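Local coordinates for formylmethanofuran--tetrahydromethanopterin formyltransferase (Methanosarcina barkeri, PDB 1M5S), which catalyses the reversible transfer of a formyl group from formylmethanofuran to tetrahydromethanopterin, the second step in reducing carbon dioxide to methane, at residues F169-Q173 / D240-Y245. Numbering follows the deposited sequence.
Sequences FGDSQ and DVNAVY
G170 and A243 pair antiparallel where strand 147-170 ends and strand 243-251 begins: G170 N donates to A243 O at 2.9 Å, nearly straight at 169°, and N242 N returns a bond to G170 O. With both N242 and A243 facing G170, this is a classic beta bulge. One step along the ladder, F169 and V244 form the non-hydrogen-bonded pair. Their side chains lie side by side on one face of the sheet, and V244 CG2 sits over the F169 ring, offset toward the rim, in a CH-pi contact 4.2 Å from the ring centroid. V241 comes to the same phenylalanine obliquely, its CG2 3.9 Å from F169 CB. Its other methyl, CG1, is anti to the backbone N (chi1 167°) and reaches the G170 peptide, 3.4 Å from G170 O. Replacing V241 with an alanine would probably open a gap beside F169 CB and strip the methyl cover from the G170 carbonyl. Both strands belong to the proximal lobe of the FTR fold. After G170 the chain turns at S172, the N-cap of helix 173-187. N242 ND2 holds this turn through D171 O, a 3.0 Å bond bent to 143°, with the donor tilted from the carbonyl plane. D171 OD1 is bonded in turn to T175 in the helix's first turn. On the other face of the sheet, A243 CB packs 3.4 Å from Q173 CA. The Y245 ring presents its edge to the backbone of Q173, with CE2 3.5 Å from Q173 O in the ring plane. The extended Q173 side chain runs out past the phenol oxygen, its CG 3.3 Å from Y245 OH. The polar ends of both side chains bond to E146 of a second subunit, Y245 OH to its carboxylate and Q173 NE2 to its backbone carbonyl.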
ATOM      1  N   PHE A 169      14.488  19.433 -12.145  1.00 19.71           N
ATOM      2  CA  PHE A 169      15.366  18.954 -13.214  1.00 18.06           C
ATOM      3  C   PHE A 169      16.258  17.842 -12.652  1.00 18.14           C
ATOM      4  O   PHE A 169      16.922  18.034 -11.633  1.00 17.02           O
ATOM      5  CB  PHE A 169      16.259  20.095 -13.725  1.00 18.30           C
ATOM      6  CG  PHE A 169      15.515  21.198 -14.425  1.00 23.24           C
ATOM      7  CD1 PHE A 169      14.542  21.939 -13.757  1.00 28.59           C
ATOM      8  CD2 PHE A 169      15.825  21.531 -15.738  1.00 37.88           C
ATOM      9  CE1 PHE A 169      13.893  22.995 -14.385  1.00 28.50           C
ATOM     10  CE2 PHE A 169      15.183  22.586 -16.375  1.00 33.38           C
ATOM     11  CZ  PHE A 169      14.217  23.319 -15.697  1.00 33.71           C
ATOM     12  N   GLY A 170      16.287  16.692 -13.313  1.00 20.28           N
ATOM     13  CA  GLY A 170      17.126  15.612 -12.828  1.00 18.74           C
ATOM     14  C   GLY A 170      18.049  15.064 -13.898  1.00 20.13           C
ATOM     15  O   GLY A 170      17.756  15.177 -15.092  1.00 17.72           O
ATOM     16  N   ASP A 171      19.131  14.411 -13.476  1.00 20.76           N
ATOM     17  CA  ASP A 171      20.043  13.783 -14.430  1.00 19.18           C
ATOM     18  C   ASP A 171      19.410  12.599 -15.164  1.00 22.50           C
ATOM     19  O   ASP A 171      19.762  12.302 -16.305  1.00 26.25           O
ATOM     20  CB  ASP A 171      21.348  13.351 -13.742  1.00 19.42           C
ATOM     21  CG  ASP A 171      21.135  12.382 -12.584  1.00 22.70           C
ATOM     22  OD1 ASP A 171      19.988  12.052 -12.231  1.00 22.00           O
ATOM     23  OD2 ASP A 171      22.153  11.927 -12.032  1.00 20.85           O
ATOM     24  N   SER A 172      18.409  11.997 -14.531  1.00 21.24           N
ATOM     25  CA  SER A 172      17.698  10.855 -15.090  1.00 20.03           C
ATOM     26  C   SER A 172      16.214  11.000 -14.769  1.00 16.70           C
ATOM     27  O   SER A 172      15.841  11.753 -13.867  1.00 16.54           O
ATOM     28  CB  SER A 172      18.240   9.546 -14.488  1.00 19.65           C
ATOM     29  OG  SER A 172      17.881   9.417 -13.116  1.00 24.29           O
ATOM     30  N   GLN A 173      15.381  10.260 -15.497  1.00 14.90           N
ATOM     31  CA  GLN A 173      13.949  10.246 -15.246  1.00 15.36           C
ATOM     32  C   GLN A 173      13.630   9.862 -13.813  1.00 15.29           C
ATOM     33  O   GLN A 173      12.820  10.518 -13.159  1.00 14.67           O
ATOM     34  CB  GLN A 173      13.251   9.273 -16.191  1.00 17.36           C
ATOM     35  CG  GLN A 173      11.744   9.416 -16.205  1.00 17.40           C
ATOM     36  CD  GLN A 173      11.102   8.639 -17.331  1.00 28.50           C
ATOM     37  OE1 GLN A 173      11.159   7.409 -17.369  1.00 30.83           O
ATOM     38  NE2 GLN A 173      10.468   9.355 -18.249  1.00 24.36           N
ATOM     39  N   ASP A 240      23.151  18.002 -19.120  1.00 32.08           N
ATOM     40  CA  ASP A 240      23.221  16.982 -18.075  1.00 37.48           C
ATOM     41  C   ASP A 240      21.877  16.677 -17.409  1.00 29.36           C
ATOM     42  O   ASP A 240      21.819  15.877 -16.474  1.00 30.55           O
ATOM     43  CB  ASP A 240      24.271  17.358 -17.017  1.00 31.17           C
ATOM     44  CG  ASP A 240      23.923  18.630 -16.250  1.00 40.58           C
ATOM     45  OD1 ASP A 240      23.101  19.442 -16.727  1.00 50.24           O
ATOM     46  OD2 ASP A 240      24.510  18.837 -15.167  1.00 41.14           O
ATOM     47  N   VAL A 241      20.804  17.269 -17.932  1.00 26.87           N
ATOM     48  CA  VAL A 241      19.441  16.957 -17.495  1.00 22.12           C
ATOM     49  C   VAL A 241      18.715  16.101 -18.532  1.00 26.26           C
ATOM     50  O   VAL A 241      18.686  16.446 -19.715  1.00 28.22           O
ATOM     51  CB  VAL A 241      18.623  18.241 -17.255  1.00 22.05           C
ATOM     52  CG1 VAL A 241      17.143  17.910 -17.105  1.00 19.20           C
ATOM     53  CG2 VAL A 241      19.134  18.958 -16.024  1.00 18.99           C
ATOM     54  N   ASN A 242      18.095  15.009 -18.081  1.00 20.76           N
ATOM     55  CA  ASN A 242      17.343  14.139 -18.983  1.00 24.44           C
ATOM     56  C   ASN A 242      15.851  14.060 -18.700  1.00 19.21           C
ATOM     57  O   ASN A 242      15.114  13.439 -19.464  1.00 25.74           O
ATOM     58  CB  ASN A 242      17.928  12.730 -18.979  1.00 28.86           C
ATOM     59  CG  ASN A 242      19.163  12.625 -19.823  1.00 44.53           C
ATOM     60  OD1 ASN A 242      19.082  12.379 -21.023  1.00 53.75           O
ATOM     61  ND2 ASN A 242      20.316  12.890 -19.221  1.00 54.90           N
ATOM     62  N   ALA A 243      15.397  14.727 -17.642  1.00 24.64           N
ATOM     63  CA  ALA A 243      13.985  14.690 -17.283  1.00 19.67           C
ATOM     64  C   ALA A 243      13.594  15.838 -16.367  1.00 21.24           C
ATOM     65  O   ALA A 243      14.380  16.276 -15.522  1.00 19.17           O
ATOM     66  CB  ALA A 243      13.646  13.350 -16.623  1.00 15.88           C
ATOM     67  N   VAL A 244      12.378  16.339 -16.563  1.00 17.86           N
ATOM     68  CA  VAL A 244      11.812  17.356 -15.694  1.00 19.19           C
ATOM     69  C   VAL A 244      10.428  16.901 -15.254  1.00 14.59           C
ATOM     70  O   VAL A 244       9.661  16.353 -16.050  1.00 24.27           O
ATOM     71  CB  VAL A 244      11.670  18.715 -16.421  1.00 20.95           C
ATOM     72  CG1 VAL A 244      11.205  19.787 -15.441  1.00 20.38           C
ATOM     73  CG2 VAL A 244      12.990  19.114 -17.067  1.00 23.71           C
ATOM     74  N   TYR A 245      10.143  17.065 -13.967  1.00 19.75           N
ATOM     75  CA  TYR A 245       8.788  16.891 -13.453  1.00 18.64           C
ATOM     76  C   TYR A 245       8.359  18.174 -12.764  1.00 16.22           C
ATOM     77  O   TYR A 245       9.189  18.901 -12.207  1.00 21.17           O
ATOM     78  CB  TYR A 245       8.713  15.717 -12.460  1.00 19.01           C
ATOM     79  CG  TYR A 245       8.725  14.359 -13.123  1.00 24.27           C
ATOM     80  CD1 TYR A 245       7.588  13.858 -13.761  1.00 22.98           C
ATOM     81  CD2 TYR A 245       9.890  13.597 -13.163  1.00 23.00           C
ATOM     82  CE1 TYR A 245       7.616  12.635 -14.423  1.00 18.16           C
ATOM     83  CE2 TYR A 245       9.929  12.384 -13.826  1.00 25.68           C
ATOM     84  CZ  TYR A 245       8.792  11.911 -14.454  1.00 21.12           C
ATOM     85  OH  TYR A 245       8.860  10.738 -15.152  1.00 20.87           O
TER